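Local coordinates for CglIIR protein (Corynebacterium glutamicum, PDB 6F1S), which forms the C-terminal domain of the H subunit of the CglI restriction endonuclease, an NTPase with a helicase-like motor that probably drives movement along DNA, at residues 93-98 / 124-129; 109-114 / 128-133; 25-30 / 153-158; 49-54 / 89-94. One frame throughout, in Å; residues are numbered along the deposited sequence.

Contact 1 (93-98 / 124-129)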
loop_
_atom_site.group_PDB
_atom_site.type_symbol
_atom_site.label_atom_id
_atom_site.label_comp_id
_atom_site.label_asym_id
_atom_site.label_seq_id
_atom_site.Cartn_x
_atom_site.Cartn_y
_atom_site.Cartn_z
ATOM N N ARG A 93 -6.121 6.467 7.034
ATOM C CA ARG A 93 -5.628 5.417 7.911
ATOM C C ARG A 93 -4.547 4.626 7.179
ATOM O O ARG A 93 -4.705 4.275 6.007
ATOM C CB ARG A 93 -6.772 4.504 8.357
ATOM C CG ARG A 93 -6.385 3.441 9.374
ATOM C CD ARG A 93 -7.609 2.655 9.802
ATOM N NE ARG A 93 -7.299 1.593 10.753
ATOM C CZ ARG A 93 -8.162 0.654 11.134
ATOM N NH1 ARG A 93 -9.395 0.638 10.640
ATOM N NH2 ARG A 93 -7.789 -0.274 12.006
HETATM N N MSE A 94 -3.438 4.369 7.862
HETATM C CA MSE A 94 -2.340 3.633 7.249
HETATM C C MSE A 94 -1.914 2.449 8.110
HETATM O O MSE A 94 -1.650 2.590 9.310
HETATM C CB MSE A 94 -1.140 4.547 6.983
HETATM C CG MSE A 94 -0.022 3.836 6.227
HETATM SE SE MSE A 94 1.353 5.012 5.470
HETATM C CE MSE A 94 2.375 5.384 7.091
ATOM N N VAL A 95 -1.859 1.283 7.475
ATOM C CA VAL A 95 -1.465 0.053 8.136
ATOM C C VAL A 95 -0.194 -0.488 7.486
ATOM O O VAL A 95 -0.144 -0.693 6.272
ATOM C CB VAL A 95 -2.594 -1.004 8.082
ATOM C CG1 VAL A 95 -2.145 -2.320 8.694
ATOM C CG2 VAL A 95 -3.844 -0.477 8.785
ATOM N N LEU A 96 0.837 -0.688 8.302
ATOM C CA LEU A 96 2.118 -1.208 7.843
ATOM C C LEU A 96 2.346 -2.590 8.428
ATOM O O LEU A 96 2.385 -2.743 9.648
ATOM C CB LEU A 96 3.274 -0.285 8.252
ATOM C CG LEU A 96 3.201 1.203 7.909
ATOM C CD1 LEU A 96 4.428 1.940 8.449
ATOM C CD2 LEU A 96 3.067 1.412 6.413
ATOM N N ARG A 97 2.488 -3.590 7.564
ATOM C CA ARG A 97 2.799 -4.950 8.001
ATOM C C ARG A 97 4.155 -5.377 7.463
ATOM O O ARG A 97 4.461 -5.168 6.285
ATOM C CB ARG A 97 1.734 -5.944 7.526
ATOM C CG ARG A 97 0.311 -5.566 7.858
ATOM C CD ARG A 97 0.008 -5.718 9.329
ATOM N NE ARG A 97 -1.418 -5.543 9.558
ATOM C CZ ARG A 97 -1.947 -5.112 10.694
ATOM N NH1 ARG A 97 -1.161 -4.801 11.716
ATOM N NH2 ARG A 97 -3.259 -4.977 10.802
ATOM N N THR A 98 4.959 -5.995 8.315
ATOM C CA THR A 98 6.242 -6.513 7.871
ATOM C C THR A 98 6.283 -8.035 7.999
ATOM O O THR A 98 5.339 -8.650 8.508
ATOM C CB THR A 98 7.392 -5.873 8.660
ATOM O OG1 THR A 98 7.247 -6.180 10.050
ATOM C CG2 THR A 98 7.376 -4.359 8.467
ATOM N N HIS A 124 -12.350 6.304 6.992
ATOM C CA HIS A 124 -11.047 6.781 6.548
ATOM C C HIS A 124 -10.618 6.149 5.232
ATOM O O HIS A 124 -10.733 4.936 5.055
ATOM C CB HIS A 124 -9.976 6.494 7.608
ATOM C CG HIS A 124 -10.186 7.218 8.901
ATOM N ND1 HIS A 124 -9.864 8.547 9.073
ATOM C CD2 HIS A 124 -10.668 6.791 10.093
ATOM C CE1 HIS A 124 -10.150 8.911 10.309
ATOM N NE2 HIS A 124 -10.639 7.863 10.949
ATOM N N PRO A 125 -10.125 6.975 4.299
ATOM C CA PRO A 125 -9.374 6.414 3.173
ATOM C C PRO A 125 -8.262 5.538 3.735
ATOM O O PRO A 125 -7.578 5.965 4.664
ATOM C CB PRO A 125 -8.818 7.648 2.462
ATOM C CG PRO A 125 -9.740 8.751 2.849
ATOM C CD PRO A 125 -10.201 8.444 4.240
ATOM N N LEU A 126 -8.109 4.329 3.209
ATOM C CA LEU A 126 -7.238 3.345 3.828
ATOM C C LEU A 126 -6.073 2.944 2.924
ATOM O O LEU A 126 -6.270 2.586 1.764
ATOM C CB LEU A 126 -8.051 2.101 4.215
ATOM C CG LEU A 126 -7.285 0.959 4.879
ATOM C CD1 LEU A 126 -6.685 1.411 6.200
ATOM C CD2 LEU A 126 -8.183 -0.253 5.085
ATOM N N LEU A 127 -4.859 3.021 3.464
ATOM C CA LEU A 127 -3.672 2.500 2.786
ATOM C C LEU A 127 -3.035 1.396 3.623
ATOM O O LEU A 127 -2.627 1.619 4.766
ATOM C CB LEU A 127 -2.649 3.612 2.518
ATOM C CG LEU A 127 -1.282 3.195 1.944
ATOM C CD1 LEU A 127 -1.405 2.675 0.516
ATOM C CD2 LEU A 127 -0.250 4.326 2.015
ATOM N N ILE A 128 -2.967 0.200 3.056
ATOM C CA ILE A 128 -2.294 -0.914 3.704
ATOM C C ILE A 128 -1.014 -1.232 2.939
ATOM O O ILE A 128 -1.054 -1.474 1.734
ATOM C CB ILE A 128 -3.197 -2.167 3.769
ATOM C CG1 ILE A 128 -4.511 -1.843 4.491
ATOM C CG2 ILE A 128 -2.471 -3.316 4.439
ATOM C CD1 ILE A 128 -5.458 -3.042 4.632
ATOM N N LEU A 129 0.119 -1.217 3.633
ATOM C CA LEU A 129 1.397 -1.530 3.002
ATOM C C LEU A 129 1.974 -2.836 3.554
ATOM O O LEU A 129 2.129 -3.000 4.762
ATOM C CB LEU A 129 2.390 -0.376 3.190
ATOM C CG LEU A 129 2.098 0.879 2.356
ATOM C CD1 LEU A 129 2.876 2.100 2.848
ATOM C CD2 LEU A 129 2.393 0.631 0.897
#

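Contact 2 (109-114 / 128-133). With EDO (1,2-ethanediol), chain C.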
loop_
_atom_site.group_PDB
_atom_site.type_symbol
_atom_site.label_atom_id
_atom_site.label_comp_id
_atom_site.label_asym_id
_atom_site.label_seq_id
_atom_site.Cartn_x
_atom_site.Cartn_y
_atom_site.Cartn_z
ATOM N N LEU A 109 -3.356 -10.298 -1.838
ATOM C CA LEU A 109 -2.312 -9.745 -0.977
ATOM C C LEU A 109 -2.633 -9.907 0.505
ATOM O O LEU A 109 -1.858 -10.494 1.254
ATOM C CB LEU A 109 -2.091 -8.260 -1.276
ATOM C CG LEU A 109 -1.012 -7.599 -0.414
ATOM C CD1 LEU A 109 0.353 -8.206 -0.730
ATOM C CD2 LEU A 109 -1.001 -6.083 -0.598
ATOM N N LEU A 110 -3.787 -9.383 0.911
ATOM C CA LEU A 110 -4.143 -9.243 2.321
ATOM C C LEU A 110 -4.372 -10.550 3.071
ATOM O O LEU A 110 -4.893 -11.525 2.528
ATOM C CB LEU A 110 -5.400 -8.378 2.451
ATOM C CG LEU A 110 -5.320 -6.982 1.837
ATOM C CD1 LEU A 110 -6.631 -6.240 2.059
ATOM C CD2 LEU A 110 -4.135 -6.205 2.413
ATOM N N SER A 111 -3.965 -10.533 4.335
ATOM C CA SER A 111 -4.241 -11.583 5.303
ATOM C C SER A 111 -5.725 -11.581 5.681
ATOM O O SER A 111 -6.420 -10.591 5.437
ATOM C CB SER A 111 -3.389 -11.367 6.553
ATOM O OG SER A 111 -3.984 -10.368 7.364
ATOM N N PRO A 112 -6.216 -12.676 6.293
ATOM C CA PRO A 112 -7.623 -12.673 6.717
ATOM C C PRO A 112 -7.926 -11.557 7.709
ATOM O O PRO A 112 -9.019 -10.997 7.686
ATOM C CB PRO A 112 -7.796 -14.045 7.373
ATOM C CG PRO A 112 -6.716 -14.894 6.779
ATOM C CD PRO A 112 -5.562 -13.971 6.567
ATOM N N THR A 113 -6.958 -11.227 8.557
ATOM C CA THR A 113 -7.124 -10.154 9.537
ATOM C C THR A 113 -7.251 -8.787 8.865
ATOM O O THR A 113 -8.088 -7.974 9.249
ATOM C CB THR A 113 -5.943 -10.124 10.531
ATOM O OG1 THR A 113 -5.948 -11.325 11.307
ATOM C CG2 THR A 113 -6.043 -8.923 11.465
ATOM N N ASP A 114 -6.426 -8.539 7.854
ATOM C CA ASP A 114 -6.462 -7.253 7.163
ATOM C C ASP A 114 -7.658 -7.130 6.201
ATOM O O ASP A 114 -8.111 -6.020 5.907
ATOM C CB ASP A 114 -5.137 -7.015 6.432
ATOM C CG ASP A 114 -3.997 -6.693 7.393
ATOM O OD1 ASP A 114 -4.274 -6.043 8.417
ATOM O OD2 ASP A 114 -2.838 -7.091 7.139
ATOM N N ILE A 128 -2.967 0.200 3.056
ATOM C CA ILE A 128 -2.294 -0.914 3.704
ATOM C C ILE A 128 -1.014 -1.232 2.939
ATOM O O ILE A 128 -1.054 -1.474 1.734
ATOM C CB ILE A 128 -3.197 -2.167 3.769
ATOM C CG1 ILE A 128 -4.511 -1.843 4.491
ATOM C CG2 ILE A 128 -2.471 -3.316 4.439
ATOM C CD1 ILE A 128 -5.458 -3.042 4.632
ATOM N N LEU A 129 0.119 -1.217 3.633
ATOM C CA LEU A 129 1.397 -1.530 3.002
ATOM C C LEU A 129 1.974 -2.836 3.554
ATOM O O LEU A 129 2.129 -3.000 4.762
ATOM C CB LEU A 129 2.390 -0.376 3.190
ATOM C CG LEU A 129 2.098 0.879 2.356
ATOM C CD1 LEU A 129 2.876 2.100 2.848
ATOM C CD2 LEU A 129 2.393 0.631 0.897
ATOM N N TYR A 130 2.265 -3.768 2.652
ATOM C CA TYR A 130 2.851 -5.053 3.018
ATOM C C TYR A 130 4.317 -5.107 2.617
ATOM O O TYR A 130 4.649 -4.917 1.442
ATOM C CB TYR A 130 2.101 -6.213 2.354
ATOM C CG TYR A 130 0.956 -6.795 3.157
ATOM C CD1 TYR A 130 0.225 -6.009 4.032
ATOM C CD2 TYR A 130 0.606 -8.137 3.031
ATOM C CE1 TYR A 130 -0.827 -6.537 4.759
ATOM C CE2 TYR A 130 -0.438 -8.673 3.760
ATOM C CZ TYR A 130 -1.151 -7.866 4.624
ATOM O OH TYR A 130 -2.197 -8.377 5.360
ATOM N N ARG A 131 5.190 -5.367 3.586
ATOM C CA ARG A 131 6.616 -5.511 3.309
ATOM C C ARG A 131 6.955 -6.979 3.097
ATOM O O ARG A 131 6.790 -7.797 3.992
ATOM C CB ARG A 131 7.461 -4.925 4.443
ATOM C CG ARG A 131 8.943 -4.737 4.112
ATOM C CD ARG A 131 9.727 -4.303 5.345
ATOM N NE ARG A 131 11.111 -3.956 5.038
ATOM C CZ ARG A 131 12.109 -4.833 5.006
ATOM N NH1 ARG A 131 11.875 -6.116 5.255
ATOM N NH2 ARG A 131 13.340 -4.429 4.721
ATOM N N ILE A 132 7.425 -7.306 1.899
ATOM C CA ILE A 132 7.751 -8.685 1.553
ATOM C C ILE A 132 9.229 -8.822 1.232
ATOM O O ILE A 132 9.749 -8.120 0.364
ATOM C CB ILE A 132 6.926 -9.175 0.353
ATOM C CG1 ILE A 132 5.437 -9.093 0.671
ATOM C CG2 ILE A 132 7.323 -10.598 -0.029
ATOM C CD1 ILE A 132 4.544 -9.390 -0.510
ATOM N N GLU A 133 9.892 -9.737 1.932
ATOM C CA GLU A 133 11.328 -9.938 1.786
ATOM C C GLU A 133 11.676 -11.425 1.806
ATOM O O GLU A 133 11.059 -12.199 2.528
ATOM C CB GLU A 133 12.075 -9.202 2.899
ATOM C CG GLU A 133 13.583 -9.230 2.784
ATOM C CD GLU A 133 14.270 -8.964 4.111
ATOM O OE1 GLU A 133 14.147 -7.841 4.642
ATOM O OE2 GLU A 133 14.929 -9.888 4.629
HETATM C C1 EDO C . -0.489 -12.055 4.539
HETATM O O1 EDO C . -1.383 -12.679 3.603
HETATM C C2 EDO C . 0.237 -13.100 5.380
HETATM O O2 EDO C . 1.591 -13.248 4.931
#

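Contact 3 (25-30 / 153-158)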
loop_
_atom_site.group_PDB
_atom_site.type_symbol
_atom_site.label_atom_id
_atom_site.label_comp_id
_atom_site.label_asym_id
_atom_site.label_seq_id
_atom_site.Cartn_x
_atom_site.Cartn_y
_atom_site.Cartn_z
ATOM N N ALA A 25 -0.501 -5.320 -8.230
ATOM C CA ALA A 25 -0.000 -6.665 -8.482
ATOM C C ALA A 25 1.502 -6.663 -8.709
ATOM O O ALA A 25 2.206 -7.579 -8.278
ATOM C CB ALA A 25 -0.704 -7.275 -9.676
ATOM N N ASP A 26 1.987 -5.628 -9.387
ATOM C CA ASP A 26 3.395 -5.556 -9.763
ATOM C C ASP A 26 3.985 -4.160 -9.541
ATOM O O ASP A 26 4.350 -3.477 -10.493
ATOM C CB ASP A 26 3.560 -5.974 -11.232
ATOM C CG ASP A 26 5.013 -6.169 -11.629
ATOM O OD1 ASP A 26 5.846 -6.412 -10.733
ATOM O OD2 ASP A 26 5.321 -6.084 -12.838
ATOM N N PRO A 27 4.090 -3.732 -8.273
ATOM C CA PRO A 27 4.609 -2.386 -8.013
ATOM C C PRO A 27 6.110 -2.271 -8.250
ATOM O O PRO A 27 6.831 -3.265 -8.173
ATOM C CB PRO A 27 4.277 -2.170 -6.535
ATOM C CG PRO A 27 4.270 -3.537 -5.956
ATOM C CD PRO A 27 3.738 -4.440 -7.026
ATOM N N ARG A 28 6.562 -1.057 -8.542
ATOM C CA ARG A 28 7.985 -0.745 -8.622
ATOM C C ARG A 28 8.311 0.446 -7.721
ATOM O O ARG A 28 7.574 1.427 -7.709
ATOM C CB ARG A 28 8.394 -0.439 -10.068
ATOM N N ILE A 29 9.403 0.355 -6.962
ATOM C CA ILE A 29 9.850 1.467 -6.120
ATOM C C ILE A 29 10.988 2.232 -6.771
ATOM O O ILE A 29 11.995 1.640 -7.155
ATOM C CB ILE A 29 10.351 1.008 -4.734
ATOM C CG1 ILE A 29 9.449 -0.067 -4.136
ATOM C CG2 ILE A 29 10.486 2.207 -3.797
ATOM C CD1 ILE A 29 8.114 0.421 -3.800
ATOM N N LYS A 30 10.835 3.548 -6.870
ATOM C CA LYS A 30 11.884 4.407 -7.412
ATOM C C LYS A 30 13.187 4.218 -6.640
ATOM O O LYS A 30 14.227 3.903 -7.219
ATOM C CB LYS A 30 11.453 5.877 -7.366
ATOM C CG LYS A 30 10.197 6.188 -8.167
ATOM N N TRP A 153 7.612 -3.229 -1.020
ATOM C CA TRP A 153 6.404 -2.830 -0.310
ATOM C C TRP A 153 5.254 -2.886 -1.304
ATOM O O TRP A 153 5.369 -2.358 -2.412
ATOM C CB TRP A 153 6.526 -1.423 0.275
ATOM C CG TRP A 153 7.340 -1.314 1.521
ATOM C CD1 TRP A 153 8.668 -1.023 1.606
ATOM C CD2 TRP A 153 6.877 -1.465 2.873
ATOM N NE1 TRP A 153 9.066 -0.993 2.920
ATOM C CE2 TRP A 153 7.986 -1.260 3.718
ATOM C CE3 TRP A 153 5.636 -1.763 3.447
ATOM C CZ2 TRP A 153 7.893 -1.336 5.109
ATOM C CZ3 TRP A 153 5.545 -1.840 4.830
ATOM C CH2 TRP A 153 6.668 -1.627 5.643
ATOM N N VAL A 154 4.160 -3.535 -0.924
ATOM C CA VAL A 154 2.999 -3.627 -1.803
ATOM C C VAL A 154 1.828 -2.818 -1.236
ATOM O O VAL A 154 1.412 -3.033 -0.099
ATOM C CB VAL A 154 2.567 -5.090 -2.014
ATOM C CG1 VAL A 154 1.506 -5.174 -3.091
ATOM C CG2 VAL A 154 3.769 -5.954 -2.377
ATOM N N PRO A 155 1.310 -1.867 -2.021
ATOM C CA PRO A 155 0.217 -1.010 -1.556
ATOM C C PRO A 155 -1.180 -1.567 -1.842
ATOM O O PRO A 155 -1.431 -2.133 -2.899
ATOM C CB PRO A 155 0.448 0.282 -2.342
ATOM C CG PRO A 155 1.005 -0.206 -3.648
ATOM C CD PRO A 155 1.854 -1.415 -3.316
ATOM N N ASN A 156 -2.078 -1.398 -0.881
ATOM C CA ASN A 156 -3.481 -1.739 -1.048
ATOM C C ASN A 156 -4.304 -0.544 -0.607
ATOM O O ASN A 156 -4.192 -0.099 0.526
ATOM C CB ASN A 156 -3.847 -2.988 -0.236
ATOM C CG ASN A 156 -5.342 -3.278 -0.241
ATOM O OD1 ASN A 156 -5.814 -4.143 -0.979
ATOM N ND2 ASN A 156 -6.092 -2.559 0.589
ATOM N N ILE A 157 -5.114 -0.012 -1.512
ATOM C CA ILE A 157 -5.888 1.184 -1.218
ATOM C C ILE A 157 -7.377 0.883 -1.199
ATOM O O ILE A 157 -7.845 -0.054 -1.848
ATOM C CB ILE A 157 -5.616 2.303 -2.244
ATOM C CG1 ILE A 157 -5.984 1.823 -3.648
ATOM C CG2 ILE A 157 -4.154 2.737 -2.189
ATOM C CD1 ILE A 157 -5.752 2.844 -4.733
ATOM N N LYS A 158 -8.114 1.684 -0.441
ATOM C CA LYS A 158 -9.555 1.539 -0.337
ATOM C C LYS A 158 -10.166 2.885 0.025
ATOM O O LYS A 158 -9.820 3.473 1.049
ATOM C CB LYS A 158 -9.914 0.476 0.703
ATOM C CG LYS A 158 -11.406 0.263 0.915
ATOM C CD LYS A 158 -11.639 -0.893 1.884
ATOM C CE LYS A 158 -13.116 -1.161 2.098
ATOM N NZ LYS A 158 -13.745 -0.105 2.931
#

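Contact 4 (49-54 / 89-94)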
loop_
_atom_site.group_PDB
_atom_site.type_symbol
_atom_site.label_atom_id
_atom_site.label_comp_id
_atom_site.label_asym_id
_atom_site.label_seq_id
_atom_site.Cartn_x
_atom_site.Cartn_y
_atom_site.Cartn_z
ATOM N N ASP A 49 -0.473 0.780 12.924
ATOM C CA ASP A 49 -1.844 1.180 12.616
ATOM C C ASP A 49 -2.071 2.591 13.135
ATOM O O ASP A 49 -2.179 2.808 14.336
ATOM C CB ASP A 49 -2.852 0.203 13.234
ATOM C CG ASP A 49 -4.274 0.401 12.717
ATOM O OD1 ASP A 49 -4.569 1.448 12.101
ATOM O OD2 ASP A 49 -5.108 -0.503 12.938
ATOM N N SER A 50 -2.143 3.552 12.224
ATOM C CA SER A 50 -2.196 4.952 12.615
ATOM C C SER A 50 -3.072 5.755 11.679
ATOM O O SER A 50 -3.528 5.250 10.657
ATOM C CB SER A 50 -0.791 5.551 12.636
ATOM O OG SER A 50 -0.260 5.666 11.328
ATOM N N THR A 51 -3.311 7.011 12.030
ATOM C CA THR A 51 -3.877 7.938 11.062
ATOM C C THR A 51 -2.763 8.862 10.610
ATOM O O THR A 51 -1.790 9.072 11.330
ATOM C CB THR A 51 -5.053 8.745 11.629
ATOM O OG1 THR A 51 -4.608 9.542 12.731
ATOM C CG2 THR A 51 -6.162 7.808 12.084
ATOM N N ILE A 52 -2.898 9.392 9.404
ATOM C CA ILE A 52 -1.841 10.193 8.805
ATOM C C ILE A 52 -2.452 11.204 7.834
ATOM O O ILE A 52 -3.453 10.916 7.177
ATOM C CB ILE A 52 -0.811 9.289 8.093
ATOM C CG1 ILE A 52 0.383 10.098 7.586
ATOM C CG2 ILE A 52 -1.475 8.499 6.977
ATOM C CD1 ILE A 52 1.450 9.256 6.917
ATOM N N GLY A 53 -1.866 12.396 7.772
ATOM C CA GLY A 53 -2.372 13.465 6.927
ATOM C C GLY A 53 -2.267 13.168 5.441
ATOM O O GLY A 53 -1.350 12.477 5.000
HETATM N N MSE A 54 -3.206 13.714 4.673
HETATM C CA MSE A 54 -3.319 13.457 3.235
HETATM C C MSE A 54 -2.040 13.700 2.455
HETATM O O MSE A 54 -1.637 12.873 1.642
HETATM C CB MSE A 54 -4.431 14.319 2.636
HETATM C CG MSE A 54 -5.811 13.970 3.144
HETATM SE SE MSE A 54 -6.219 12.087 2.855
HETATM C CE MSE A 54 -8.062 12.089 3.487
ATOM N N HIS A 89 -10.364 18.221 7.841
ATOM C CA HIS A 89 -9.950 17.510 9.046
ATOM C C HIS A 89 -9.786 16.017 8.802
ATOM O O HIS A 89 -9.145 15.320 9.590
ATOM C CB HIS A 89 -10.952 17.738 10.179
ATOM C CG HIS A 89 -10.602 18.884 11.075
ATOM N ND1 HIS A 89 -10.799 20.200 10.715
ATOM C CD2 HIS A 89 -10.066 18.910 12.319
ATOM C CE1 HIS A 89 -10.398 20.986 11.699
ATOM N NE2 HIS A 89 -9.951 20.228 12.684
ATOM N N LEU A 90 -10.368 15.525 7.712
ATOM C CA LEU A 90 -10.330 14.095 7.418
ATOM C C LEU A 90 -8.900 13.592 7.223
ATOM O O LEU A 90 -8.105 14.194 6.498
ATOM C CB LEU A 90 -11.167 13.774 6.182
ATOM C CG LEU A 90 -11.261 12.283 5.852
ATOM C CD1 LEU A 90 -11.862 11.516 7.026
ATOM C CD2 LEU A 90 -12.066 12.056 4.580
ATOM N N THR A 91 -8.578 12.488 7.890
ATOM C CA THR A 91 -7.261 11.883 7.765
ATOM C C THR A 91 -7.368 10.496 7.140
ATOM O O THR A 91 -8.430 9.870 7.156
ATOM C CB THR A 91 -6.544 11.775 9.135
ATOM O OG1 THR A 91 -7.350 11.022 10.050
ATOM C CG2 THR A 91 -6.283 13.155 9.718
ATOM N N ALA A 92 -6.261 10.024 6.581
ATOM C CA ALA A 92 -6.198 8.672 6.059
ATOM C C ALA A 92 -5.715 7.725 7.145
ATOM O O ALA A 92 -5.008 8.129 8.069
ATOM C CB ALA A 92 -5.282 8.602 4.841
ATOM N N ARG A 93 -6.121 6.467 7.034
ATOM C CA ARG A 93 -5.628 5.417 7.911
ATOM C C ARG A 93 -4.547 4.626 7.179
ATOM O O ARG A 93 -4.705 4.275 6.007
ATOM C CB ARG A 93 -6.772 4.504 8.357
ATOM C CG ARG A 93 -6.385 3.441 9.374
ATOM C CD ARG A 93 -7.609 2.655 9.802
ATOM N NE ARG A 93 -7.299 1.593 10.753
ATOM C CZ ARG A 93 -8.162 0.654 11.134
ATOM N NH1 ARG A 93 -9.395 0.638 10.640
ATOM N NH2 ARG A 93 -7.789 -0.274 12.006
HETATM N N MSE A 94 -3.438 4.369 7.862
HETATM C CA MSE A 94 -2.340 3.633 7.249
HETATM C C MSE A 94 -1.914 2.449 8.110
HETATM O O MSE A 94 -1.650 2.590 9.310
HETATM C CB MSE A 94 -1.140 4.547 6.983
HETATM C CG MSE A 94 -0.022 3.836 6.227
HETATM SE SE MSE A 94 1.353 5.012 5.470
HETATM C CE MSE A 94 2.375 5.384 7.091
HETATM O O HOH W 1 0.878 3.298 10.546
HETATM O O HOH W 2 -5.034 15.014 6.067
#

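Contact 1 (93-98 / 124-129)
H124 packs its CB on CB of R93 at 3.8 Å just before the two strands join, while its ring nitrogen ND1 turns to the carbonyl of T91. From P125 the backbone ladder begins, its carbonyl O taking the amide N of R93 at 2.8 Å. L126 lies beside R93 and points the same way; its CD1 rests against CB, CG and CD of the extended arginine chain, 3.8 Å from CB. The guanidinium beyond runs on to D49 and E121. L127 uses both backbone groups: its N donates to R93 O in a nearly straight bond of 175°, and its O receives V95 N. On the opposite face of the sheet its CD2 meets the selenium of selenomethionine M94 at 3.9 Å. I128 returns to the face of L126, with CG1 4.2 Å from V95 CB. L129 completes the ladder, N to V95 O at 2.7 Å and O from R97 N at 2.9 Å. Its CD1 lies 3.6 Å from CD2 of L96; chi1 of -52° sets L96 CG beside the backbone N. L117 of helix 112-120 covers R93 and L126, whereas helices 32-46 and 54-61 cover the face of M94 and L127. Two adjacent parallel strands joined through a helix on one face make this a beta-alpha-beta unit, here at the centre of a mixed sheet.

Contact 2 (109-114 / 128-133)
Where helix 112-120 starts, its N-cap residue S111 meets Y130 of strand 126-132, so the contact lies in the crossover of a beta-alpha-beta unit. The cap itself is a bond from D114 N to S111 OG at 3.1 Å. It is consistent with OG standing between the backbone N and carbonyl carbon of S111 (chi1 80°). The tyrosine reaches across with its hydroxyl end, and as modelled S111 N donates to Y130 OH at 3.0 Å and 172°, though the position of OH is uncertain. D114 and Y130 also point tip to tip, the carboxylate and ring planes 63° apart, but D114 OD2 is modelled too close to the hydroxyl, which leaves the details of this meeting doubtful. The other carboxylate oxygen, OD1, is held in a salt bridge by R97.

Around the ring, L109 slides past Y130 in the opposite direction, its CD1 3.8 Å from ring atom CD2 and also near I132 CD1. The L110 and Y130 side chains cross at about a right angle, and L110 CD2 lies near both Y130 CZ (4.1 Å) and I128 CG2 (3.9 Å). I128 CD1 continues this apolar patch toward D114 O. A 1,2-ethanediol, probably from the crystallisation liquor, sits at the ring edge with C1 3.5 Å from Y130 CE2 and gives a hydrogen bond from O1 to L109 O. The N-capped helix start that follows L109 and L110 is thus joined to strand 126-132 within the beta-alpha-beta crossover.

Contact 3 (25-30 / 153-158)
W153 O is approached by P27 CG at 3.9 Å and by I29 CD1 at 4.1 Å, while the indole of W153, the flat side chain here, leads away from 25-30. CB and CD of R131 lie over one face of that indole, L129 CB comes in obliquely at the benzo side near CE3, and NE1 on the rim bonds to D36 of helix 32-46. The puckered rings of P27 and P155 come together obliquely, CB of P27 lying 4.1 Å from CD of P155, the ring carbon bonded to the proline nitrogen. These are van der Waals contacts, and the two segments exchange no hydrogen bond.

P27 also touches the strand on a second side chain, its CG reaching CG1 of V154 at 4.3 Å. One proline ring therefore spans the carbonyl of W153, a methyl of V154 and the ring of P155. I29 adds a single methyl: CG1 is anti to the carbonyl carbon (chi1 -42°), and CD1 at its end makes the approach. The joint is small, burying 171 Å² in total, but four of its five touching residues are buried.

Strand 28-29 pairs with strand 64-65, whose F64 packs on I29, W153 and P155 alike, and P27 O accepts a bond from S148. On its own sheet, strand 152-158 runs between strands 21-23 and 126-132, with F23 and L109 against V154; P27, just before strand 28-29, and I29 lie against its W153-P155 part.

Contact 4 (49-54 / 89-94)
I52 and A92 form a hydrogen-bonded pair of an antiparallel beta ladder, in which strand 49-52 lies along the edge of the main sheet. I52 N donates to A92 O at 2.8 Å, and A92 N answers to I52 O; S50 and M94 repeat the pattern, with M94 N 2.9 Å from S50 O. T51 and R93 are the non-hydrogen-bonded pair between them.

The buried face is tightly apolar. I52 CG2 touches CB of selenomethionine M94 at 4.0 Å, while the selenium of M54 approaches A92 CB at 4.1 Å. M54 bends at chi2 (-56°), which places SE, and its CE ends against L90, 4.0 Å from CG. Helix 54-61, for which G53 is the N-cap residue, adds I57 over I52 and A92, and Y42 of helix 32-46 covers I52 and M94.

Two waters bridge the segments: one links S50 OG, which also hydrogen-bonds Y42 OH, to M94 O, and another links M54 N to L90 O.

The face of T51 and R93 is the more exposed, polar side. Packing is looser where T51 CB lies 3.6 Å from T91 OG1. D49, partly exposed, holds R93 in a two-pronged salt bridge, the carboxylate and guanidinium being nearly coplanar, 11° apart. R93 NE meets the syn lone pair of D49 OD1 at 3.0 Å. R93 NH2 meets that of D49 OD2 at 2.8 Å.

From the N terminus, contact 3 opens first at 25-30 and closes last at 153-158, so its loop encloses the other three. Inside it, contact 4 brings 49-54 to 89-94 and adds the edge strand. Contact 1 begins on strand 92-100, where contact 4 ends, sharing R93 and M94, and closes at 124-129. Contact 2 opens within the loop of contact 1, at 109-114, and ends beyond it on 128-133, so contacts 1 and 2 interlock; they share I128 and L129, and R97 bridges them through D114. Contacts 4 and 1 pair strands 49-52, 92-100 and 126-132, and contact 2 fastens helix 112-120 to them. Strand 152-158 is the next strand of that sheet, and contact 3 joins it to 25-30.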